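Local structure of hemolysin-related protein (6MLT) at residues A[464-478]-A[493-507]. The protein is a secreted calcium-binding protein of the Vibrio cholerae biofilm matrix that probably helps the biofilm adhere, with a lectin-like domain expected to bind carbohydrate. Residues are numbered along the deposited sequence; the frame is centred on the assembly and turned at random.
Sequences WSVANDDLNSGKIGV and VQDRLRMRILDGQTG
One face of the Trp464 indole is covered by Thr506 and Gly507: Gly507 CA sits over the six-membered ring, 3.5 Å from its centroid, a CH-pi contact, while the Thr506 carbonyl carbon lies nearer the rim. At the ring edge Trp464 NE1 gives an almost straight hydrogen bond to Gly504 O (2.8 Å, 172°), in the indole plane but reaching that oxygen from above its carbonyl plane. Trp464 CG stands between its backbone N and carbonyl carbon (chi1 52°), letting Gly507 cover the face and pointing NE1 at Gly504 O. Leu502 CD1 meets the benzo end at CH2 and touches Val466.

Over the centre of one face of the Arg500 guanidinium, 3.4 Å above the plane, lies Arg498 NH2; Arg498 NE and NH2 both bond to Asp495 OD2, a salt bridge. At the Arg500 edge, Arg500 NH2 donates to Ala467 O at 2.9 Å and Asn468 OD1 at 2.8 Å, the latter on a lone pair. The Asn468 amide is nearly coplanar with the Arg500 guanidinium (7°), and its ND2 bonds to Gln494 O at 3.1 Å. Two waters complete the edge, one joining Arg500 NH1 to Ala467 O, the other Arg500 NE to Asn468 OD1 and Arg498 O.

Asn472 lies over one face of the Arg496 guanidinium, CB 3.4 Å from NH1; Ser517 O and Ser548 take NE and NH2.

Strand 462-467 closes one antiparallel sheet and 490-502 is the central hairpin of the next, as in propeller blades. Apolar contact between these sheets gathers at the Trp464 end; where strand 462-467 ends, Arg500 ties Ala467 and Asn468 to strand 498-502, and Asn468 ND2 reaches the end of strand 490-494. Asp495 probably offsets the charge of Arg498, while carbonyl oxygens and two waters solvate that of Arg500.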
ATOM      1  N   TRP A 464     -14.859  14.572  -3.497  1.00 22.78           N
ATOM      2  CA  TRP A 464     -14.700  15.767  -4.308  1.00 22.38           C
ATOM      3  C   TRP A 464     -14.358  15.378  -5.741  1.00 22.42           C
ATOM      4  O   TRP A 464     -13.987  14.233  -6.028  1.00 18.69           O
ATOM      5  CB  TRP A 464     -13.627  16.700  -3.728  1.00 22.23           C
ATOM      6  CG  TRP A 464     -12.256  16.116  -3.418  1.00 19.45           C
ATOM      7  CD1 TRP A 464     -11.777  15.777  -2.187  1.00 21.65           C
ATOM      8  CD2 TRP A 464     -11.182  15.865  -4.343  1.00 20.85           C
ATOM      9  NE1 TRP A 464     -10.476  15.330  -2.284  1.00 22.17           N
ATOM     10  CE2 TRP A 464     -10.091  15.370  -3.598  1.00 19.97           C
ATOM     11  CE3 TRP A 464     -11.037  16.010  -5.725  1.00 20.52           C
ATOM     12  CZ2 TRP A 464      -8.873  15.017  -4.190  1.00 19.75           C
ATOM     13  CZ3 TRP A 464      -9.823  15.651  -6.313  1.00 20.95           C
ATOM     14  CH2 TRP A 464      -8.763  15.158  -5.543  1.00 19.77           C
ATOM     15  N   SER A 465     -14.512  16.354  -6.639  1.00 19.48           N
ATOM     16  CA  SER A 465     -14.196  16.211  -8.057  1.00 20.03           C
ATOM     17  C   SER A 465     -13.559  17.503  -8.549  1.00 20.01           C
ATOM     18  O   SER A 465     -14.082  18.590  -8.288  1.00 19.32           O
ATOM     19  CB  SER A 465     -15.458  15.899  -8.875  1.00 22.61           C
ATOM     20  OG  SER A 465     -15.197  15.891 -10.270  1.00 26.00           O
ATOM     21  N   VAL A 466     -12.435  17.388  -9.251  1.00 19.21           N
ATOM     22  CA  VAL A 466     -11.690  18.544  -9.740  1.00 20.87           C
ATOM     23  C   VAL A 466     -11.527  18.413 -11.245  1.00 21.33           C
ATOM     24  O   VAL A 466     -10.923  17.447 -11.730  1.00 20.09           O
ATOM     25  CB  VAL A 466     -10.326  18.672  -9.045  1.00 21.96           C
ATOM     26  CG1 VAL A 466      -9.450  19.701  -9.750  1.00 23.04           C
ATOM     27  CG2 VAL A 466     -10.530  19.064  -7.586  1.00 24.52           C
ATOM     28  N   ALA A 467     -12.046  19.392 -11.982  1.00 21.34           N
ATOM     29  CA  ALA A 467     -11.963  19.356 -13.434  1.00 22.67           C
ATOM     30  C   ALA A 467     -10.510  19.253 -13.871  1.00 23.61           C
ATOM     31  O   ALA A 467      -9.629  19.933 -13.334  1.00 22.70           O
ATOM     32  CB  ALA A 467     -12.618  20.600 -14.040  1.00 26.47           C
ATOM     33  N   ASN A 468     -10.272  18.391 -14.859  1.00 23.00           N
ATOM     34  CA  ASN A 468      -8.924  18.029 -15.290  1.00 23.95           C
ATOM     35  C   ASN A 468      -9.051  17.505 -16.718  1.00 25.64           C
ATOM     36  O   ASN A 468      -9.558  16.396 -16.926  1.00 22.69           O
ATOM     37  CB  ASN A 468      -8.324  16.985 -14.352  1.00 22.46           C
ATOM     38  CG  ASN A 468      -6.837  16.754 -14.582  1.00 23.58           C
ATOM     39  OD1 ASN A 468      -5.999  17.604 -14.259  1.00 20.62           O
ATOM     40  ND2 ASN A 468      -6.500  15.585 -15.129  1.00 22.04           N
ATOM     41  N   ASP A 469      -8.600  18.300 -17.691  1.00 32.15           N
ATOM     42  CA  ASP A 469      -8.849  18.036 -19.112  1.00 42.83           C
ATOM     43  C   ASP A 469      -8.013  16.857 -19.588  1.00 36.51           C
ATOM     44  O   ASP A 469      -6.797  16.978 -19.767  1.00 36.11           O
ATOM     45  CB  ASP A 469      -8.533  19.285 -19.936  1.00 56.63           C
ATOM     46  CG  ASP A 469      -8.441  19.008 -21.450  1.00 55.00           C
ATOM     47  OD1 ASP A 469      -8.894  17.937 -21.919  1.00 49.80           O
ATOM     48  OD2 ASP A 469      -7.906  19.879 -22.179  1.00 50.25           O
ATOM     49  N   ASP A 470      -8.658  15.717 -19.827  1.00 34.10           N
ATOM     50  CA  ASP A 470      -7.955  14.588 -20.423  1.00 32.33           C
ATOM     51  C   ASP A 470      -8.790  13.939 -21.513  1.00 27.57           C
ATOM     52  O   ASP A 470      -8.790  12.713 -21.675  1.00 23.98           O
ATOM     53  CB  ASP A 470      -7.559  13.555 -19.375  1.00 34.70           C
ATOM     54  CG  ASP A 470      -6.495  12.625 -19.895  1.00 35.66           C
ATOM     55  OD1 ASP A 470      -5.617  13.140 -20.613  1.00 36.56           O
ATOM     56  OD2 ASP A 470      -6.538  11.410 -19.610  1.00 33.96           O
ATOM     57  N   LEU A 471      -9.481  14.758 -22.305  1.00 27.83           N
ATOM     58  CA  LEU A 471     -10.317  14.225 -23.378  1.00 33.98           C
ATOM     59  C   LEU A 471      -9.536  13.319 -24.320  1.00 33.04           C
ATOM     60  O   LEU A 471     -10.118  12.412 -24.925  1.00 35.09           O
ATOM     61  CB  LEU A 471     -10.941  15.365 -24.180  1.00 42.54           C
ATOM     62  CG  LEU A 471     -12.415  15.625 -23.903  1.00 54.88           C
ATOM     63  CD1 LEU A 471     -12.562  16.393 -22.610  1.00 57.62           C
ATOM     64  CD2 LEU A 471     -13.046  16.373 -25.064  1.00 63.68           C
ATOM     65  N   ASN A 472      -8.233  13.555 -24.471  1.00 32.07           N
ATOM     66  CA  ASN A 472      -7.422  12.835 -25.448  1.00 34.91           C
ATOM     67  C   ASN A 472      -7.120  11.393 -25.046  1.00 38.45           C
ATOM     68  O   ASN A 472      -6.665  10.621 -25.897  1.00 47.78           O
ATOM     69  CB  ASN A 472      -6.094  13.570 -25.672  1.00 34.52           C
ATOM     70  CG  ASN A 472      -5.327  13.040 -26.867  1.00 45.91           C
ATOM     71  OD1 ASN A 472      -5.900  12.802 -27.933  1.00 56.75           O
ATOM     72  ND2 ASN A 472      -4.026  12.844 -26.696  1.00 42.82           N
ATOM     73  N   SER A 473      -7.332  11.010 -23.786  1.00 31.88           N
ATOM     74  CA  SER A 473      -6.892   9.696 -23.324  1.00 27.65           C
ATOM     75  C   SER A 473      -7.909   9.058 -22.389  1.00 22.98           C
ATOM     76  O   SER A 473      -8.365   7.935 -22.631  1.00 21.73           O
ATOM     77  CB  SER A 473      -5.530   9.817 -22.634  1.00 33.38           C
ATOM     78  OG  SER A 473      -5.298   8.780 -21.686  1.00 33.65           O
ATOM     79  N   GLY A 474      -8.269   9.764 -21.321  1.00 20.50           N
ATOM     80  CA  GLY A 474      -9.118   9.188 -20.300  1.00 22.75           C
ATOM     81  C   GLY A 474      -8.438   8.153 -19.434  1.00 21.03           C
ATOM     82  O   GLY A 474      -9.124   7.436 -18.700  1.00 19.20           O
ATOM     83  N   LYS A 475      -7.109   8.043 -19.500  1.00 17.64           N
ATOM     84  CA  LYS A 475      -6.376   7.061 -18.712  1.00 17.65           C
ATOM     85  C   LYS A 475      -5.285   7.669 -17.843  1.00 16.03           C
ATOM     86  O   LYS A 475      -4.577   6.924 -17.157  1.00 16.17           O
ATOM     87  CB  LYS A 475      -5.751   6.001 -19.632  1.00 17.83           C
ATOM     88  CG  LYS A 475      -6.757   5.245 -20.504  1.00 20.67           C
ATOM     89  CD  LYS A 475      -6.086   4.100 -21.265  1.00 20.40           C
ATOM     90  CE  LYS A 475      -7.048   3.379 -22.197  1.00 21.95           C
ATOM     91  NZ  LYS A 475      -7.558   4.264 -23.281  1.00 26.14           N
ATOM     92  N   ILE A 476      -5.140   8.998 -17.833  1.00 17.74           N
ATOM     93  CA  ILE A 476      -3.969   9.608 -17.216  1.00 17.17           C
ATOM     94  C   ILE A 476      -3.873   9.208 -15.747  1.00 17.19           C
ATOM     95  O   ILE A 476      -4.881   9.013 -15.055  1.00 17.10           O
ATOM     96  CB  ILE A 476      -3.992  11.139 -17.375  1.00 18.37           C
ATOM     97  CG1 ILE A 476      -2.677  11.768 -16.890  1.00 18.54           C
ATOM     98  CG2 ILE A 476      -5.176  11.755 -16.620  1.00 18.50           C
ATOM     99  CD1 ILE A 476      -1.443  11.363 -17.710  1.00 18.47           C
ATOM    100  N   GLY A 477      -2.643   9.072 -15.274  1.00 17.77           N
ATOM    101  CA  GLY A 477      -2.401   8.570 -13.942  1.00 19.34           C
ATOM    102  C   GLY A 477      -2.364   9.657 -12.880  1.00 19.35           C
ATOM    103  O   GLY A 477      -2.374  10.851 -13.169  1.00 19.07           O
ATOM    104  N   VAL A 478      -2.327   9.192 -11.636  1.00 17.13           N
ATOM    105  CA  VAL A 478      -2.169  10.024 -10.455  1.00 18.36           C
ATOM    106  C   VAL A 478      -1.231   9.288  -9.509  1.00 16.28           C
ATOM    107  O   VAL A 478      -1.023   8.078  -9.622  1.00 17.16           O
ATOM    108  CB  VAL A 478      -3.514  10.305  -9.753  1.00 18.69           C
ATOM    109  CG1 VAL A 478      -4.435  11.108 -10.665  1.00 17.81           C
ATOM    110  CG2 VAL A 478      -4.184   8.999  -9.340  1.00 18.15           C
ATOM    111  N   VAL A 493      -1.443  15.150  -9.955  1.00 16.50           N
ATOM    112  CA  VAL A 493      -2.270  14.942 -11.133  1.00 18.18           C
ATOM    113  C   VAL A 493      -1.631  15.653 -12.319  1.00 20.14           C
ATOM    114  O   VAL A 493      -0.818  16.566 -12.168  1.00 19.67           O
ATOM    115  CB  VAL A 493      -3.720  15.443 -10.928  1.00 18.18           C
ATOM    116  CG1 VAL A 493      -4.311  14.869  -9.651  1.00 22.37           C
ATOM    117  CG2 VAL A 493      -3.777  16.969 -10.907  1.00 18.85           C
ATOM    118  N   GLN A 494      -2.045  15.240 -13.510  1.00 21.63           N
ATOM    119  CA  GLN A 494      -1.514  15.735 -14.770  1.00 18.57           C
ATOM    120  C   GLN A 494      -2.666  15.855 -15.755  1.00 19.60           C
ATOM    121  O   GLN A 494      -3.549  14.990 -15.783  1.00 18.47           O
ATOM    122  CB  GLN A 494      -0.446  14.776 -15.316  1.00 19.55           C
ATOM    123  CG  GLN A 494       0.033  15.081 -16.726  1.00 20.27           C
ATOM    124  CD  GLN A 494       0.937  16.297 -16.767  1.00 21.75           C
ATOM    125  OE1 GLN A 494       1.856  16.424 -15.962  1.00 22.18           O
ATOM    126  NE2 GLN A 494       0.669  17.207 -17.690  1.00 20.40           N
ATOM    127  N   ASP A 495      -2.677  16.928 -16.551  1.00 20.42           N
ATOM    128  CA  ASP A 495      -3.594  16.971 -17.687  1.00 22.86           C
ATOM    129  C   ASP A 495      -2.826  17.325 -18.956  1.00 20.49           C
ATOM    130  O   ASP A 495      -1.657  16.956 -19.083  1.00 22.16           O
ATOM    131  CB  ASP A 495      -4.783  17.912 -17.418  1.00 26.75           C
ATOM    132  CG  ASP A 495      -4.418  19.395 -17.345  1.00 30.86           C
ATOM    133  OD1 ASP A 495      -3.249  19.791 -17.532  1.00 29.36           O
ATOM    134  OD2 ASP A 495      -5.363  20.181 -17.105  1.00 31.14           O
ATOM    135  N   ARG A 496      -3.467  17.989 -19.923  1.00 18.64           N
ATOM    136  CA  ARG A 496      -2.782  18.248 -21.188  1.00 17.01           C
ATOM    137  C   ARG A 496      -1.655  19.263 -21.028  1.00 19.06           C
ATOM    138  O   ARG A 496      -0.655  19.189 -21.750  1.00 21.55           O
ATOM    139  CB  ARG A 496      -3.772  18.735 -22.249  1.00 19.65           C
ATOM    140  CG  ARG A 496      -4.864  17.720 -22.641  1.00 22.09           C
ATOM    141  CD  ARG A 496      -4.308  16.382 -23.120  1.00 19.85           C
ATOM    142  NE  ARG A 496      -3.414  16.506 -24.271  1.00 18.26           N
ATOM    143  CZ  ARG A 496      -3.814  16.682 -25.524  1.00 22.74           C
ATOM    144  NH1 ARG A 496      -5.104  16.774 -25.811  1.00 23.42           N
ATOM    145  NH2 ARG A 496      -2.916  16.778 -26.497  1.00 23.51           N
ATOM    146  N   LEU A 497      -1.784  20.201 -20.085  1.00 18.60           N
ATOM    147  CA  LEU A 497      -0.880  21.344 -20.011  1.00 17.89           C
ATOM    148  C   LEU A 497      -0.262  21.590 -18.644  1.00 19.58           C
ATOM    149  O   LEU A 497       0.672  22.395 -18.556  1.00 18.67           O
ATOM    150  CB  LEU A 497      -1.616  22.625 -20.431  1.00 20.21           C
ATOM    151  CG  LEU A 497      -2.136  22.664 -21.865  1.00 20.85           C
ATOM    152  CD1 LEU A 497      -3.052  23.858 -22.076  1.00 23.93           C
ATOM    153  CD2 LEU A 497      -0.970  22.702 -22.848  1.00 25.30           C
ATOM    154  N   ARG A 498      -0.744  20.945 -17.584  1.00 19.33           N
ATOM    155  CA  ARG A 498      -0.338  21.285 -16.229  1.00 21.73           C
ATOM    156  C   ARG A 498      -0.209  20.029 -15.386  1.00 21.13           C
ATOM    157  O   ARG A 498      -1.022  19.110 -15.498  1.00 23.85           O
ATOM    158  CB  ARG A 498      -1.355  22.215 -15.535  1.00 25.62           C
ATOM    159  CG  ARG A 498      -2.010  23.247 -16.427  1.00 38.27           C
ATOM    160  CD  ARG A 498      -3.286  23.770 -15.794  1.00 46.22           C
ATOM    161  NE  ARG A 498      -4.391  22.817 -15.918  1.00 48.41           N
ATOM    162  CZ  ARG A 498      -5.593  22.993 -15.380  1.00 44.49           C
ATOM    163  NH1 ARG A 498      -5.850  24.086 -14.670  1.00 40.35           N
ATOM    164  NH2 ARG A 498      -6.542  22.079 -15.547  1.00 42.55           N
ATOM    165  N   MET A 499       0.812  20.009 -14.542  1.00 18.28           N
ATOM    166  CA  MET A 499       0.868  19.125 -13.391  1.00 16.60           C
ATOM    167  C   MET A 499       0.398  19.921 -12.182  1.00 19.68           C
ATOM    168  O   MET A 499       0.733  21.099 -12.046  1.00 17.35           O
ATOM    169  CB  MET A 499       2.291  18.590 -13.182  1.00 20.08           C
ATOM    170  CG  MET A 499       2.465  17.688 -11.963  1.00 21.15           C
ATOM    171  SD  MET A 499       2.720  18.615 -10.422  1.00 24.00           S
ATOM    172  CE  MET A 499       2.536  17.294  -9.223  1.00 24.47           C
ATOM    173  N   ARG A 500      -0.419  19.297 -11.334  1.00 20.09           N
ATOM    174  CA  ARG A 500      -0.953  19.992 -10.174  1.00 21.08           C
ATOM    175  C   ARG A 500      -0.898  19.106  -8.939  1.00 19.77           C
ATOM    176  O   ARG A 500      -0.884  17.874  -9.025  1.00 19.79           O
ATOM    177  CB  ARG A 500      -2.397  20.464 -10.418  1.00 20.88           C
ATOM    178  CG  ARG A 500      -2.501  21.561 -11.478  1.00 20.62           C
ATOM    179  CD  ARG A 500      -3.938  22.003 -11.681  1.00 22.80           C
ATOM    180  NE  ARG A 500      -4.762  20.934 -12.231  1.00 23.56           N
ATOM    181  CZ  ARG A 500      -6.090  20.960 -12.284  1.00 25.45           C
ATOM    182  NH1 ARG A 500      -6.756  22.005 -11.811  1.00 23.70           N
ATOM    183  NH2 ARG A 500      -6.758  19.931 -12.803  1.00 22.70           N
ATOM    184  N   ILE A 501      -0.862  19.764  -7.786  1.00 20.00           N
ATOM    185  CA  ILE A 501      -0.946  19.120  -6.482  1.00 20.15           C
ATOM    186  C   ILE A 501      -2.282  19.502  -5.866  1.00 19.95           C
ATOM    187  O   ILE A 501      -2.611  20.692  -5.771  1.00 22.13           O
ATOM    188  CB  ILE A 501       0.219  19.538  -5.572  1.00 20.59           C
ATOM    189  CG1 ILE A 501       1.556  19.213  -6.241  1.00 20.88           C
ATOM    190  CG2 ILE A 501       0.108  18.856  -4.196  1.00 19.91           C
ATOM    191  CD1 ILE A 501       2.744  19.871  -5.554  1.00 22.60           C
ATOM    192  N   LEU A 502      -3.053  18.498  -5.456  1.00 17.11           N
ATOM    193  CA  LEU A 502      -4.386  18.699  -4.908  1.00 20.82           C
ATOM    194  C   LEU A 502      -4.433  18.273  -3.444  1.00 19.47           C
ATOM    195  O   LEU A 502      -3.841  17.259  -3.055  1.00 19.12           O
ATOM    196  CB  LEU A 502      -5.430  17.910  -5.693  1.00 20.37           C
ATOM    197  CG  LEU A 502      -5.430  18.100  -7.215  1.00 22.92           C
ATOM    198  CD1 LEU A 502      -6.544  17.286  -7.851  1.00 26.81           C
ATOM    199  CD2 LEU A 502      -5.568  19.580  -7.586  1.00 23.06           C
ATOM    200  N   ASP A 503      -5.166  19.039  -2.645  1.00 20.19           N
ATOM    201  CA  ASP A 503      -5.381  18.686  -1.251  1.00 21.01           C
ATOM    202  C   ASP A 503      -6.175  17.386  -1.172  1.00 21.40           C
ATOM    203  O   ASP A 503      -7.177  17.212  -1.871  1.00 20.30           O
ATOM    204  CB  ASP A 503      -6.121  19.819  -0.546  1.00 19.10           C
ATOM    205  CG  ASP A 503      -6.432  19.504   0.901  1.00 23.96           C
ATOM    206  OD1 ASP A 503      -5.487  19.379   1.706  1.00 24.95           O
ATOM    207  OD2 ASP A 503      -7.629  19.383   1.230  1.00 25.72           O
ATOM    208  N   GLY A 504      -5.714  16.466  -0.324  1.00 20.46           N
ATOM    209  CA  GLY A 504      -6.362  15.166  -0.236  1.00 18.30           C
ATOM    210  C   GLY A 504      -7.796  15.248   0.241  1.00 19.14           C
ATOM    211  O   GLY A 504      -8.665  14.520  -0.245  1.00 17.53           O
ATOM    212  N   GLN A 505      -8.066  16.132   1.205  1.00 21.36           N
ATOM    213  CA  GLN A 505      -9.383  16.169   1.826  1.00 20.29           C
ATOM    214  C   GLN A 505     -10.414  16.913   0.987  1.00 22.07           C
ATOM    215  O   GLN A 505     -11.609  16.600   1.069  1.00 20.96           O
ATOM    216  CB  GLN A 505      -9.286  16.817   3.206  1.00 25.37           C
ATOM    217  CG  GLN A 505      -8.609  15.950   4.250  1.00 25.96           C
ATOM    218  CD  GLN A 505      -8.458  16.650   5.588  1.00 31.77           C
ATOM    219  OE1 GLN A 505      -9.268  16.464   6.494  1.00 33.74           O
ATOM    220  NE2 GLN A 505      -7.412  17.449   5.721  1.00 31.03           N
ATOM    221  N   THR A 506      -9.984  17.889   0.184  1.00 20.51           N
ATOM    222  CA  THR A 506     -10.904  18.808  -0.476  1.00 22.15           C
ATOM    223  C   THR A 506     -10.680  18.972  -1.970  1.00 22.52           C
ATOM    224  O   THR A 506     -11.551  19.536  -2.640  1.00 21.90           O
ATOM    225  CB  THR A 506     -10.810  20.205   0.150  1.00 21.69           C
ATOM    226  OG1 THR A 506      -9.540  20.779  -0.186  1.00 22.68           O
ATOM    227  CG2 THR A 506     -10.985  20.142   1.667  1.00 24.67           C
ATOM    228  N   GLY A 507      -9.544  18.541  -2.508  1.00 21.91           N
ATOM    229  CA  GLY A 507      -9.233  18.774  -3.899  1.00 21.48           C
ATOM    230  C   GLY A 507      -8.706  20.160  -4.210  1.00 21.96           C
ATOM    231  O   GLY A 507      -8.379  20.430  -5.371  1.00 22.07           O
TER
HETATM  232  O   HOH W   1      -9.656  22.337 -12.095  1.00 24.65           O
HETATM  233  O   HOH W   2      -3.586  18.891 -13.870  1.00 21.89           O
HETATM  234  O   HOH W   3      -7.540  16.481 -24.402  1.00 27.03           O
HETATM  235  O   HOH W   4      -3.968  13.159 -13.599  1.00 17.60           O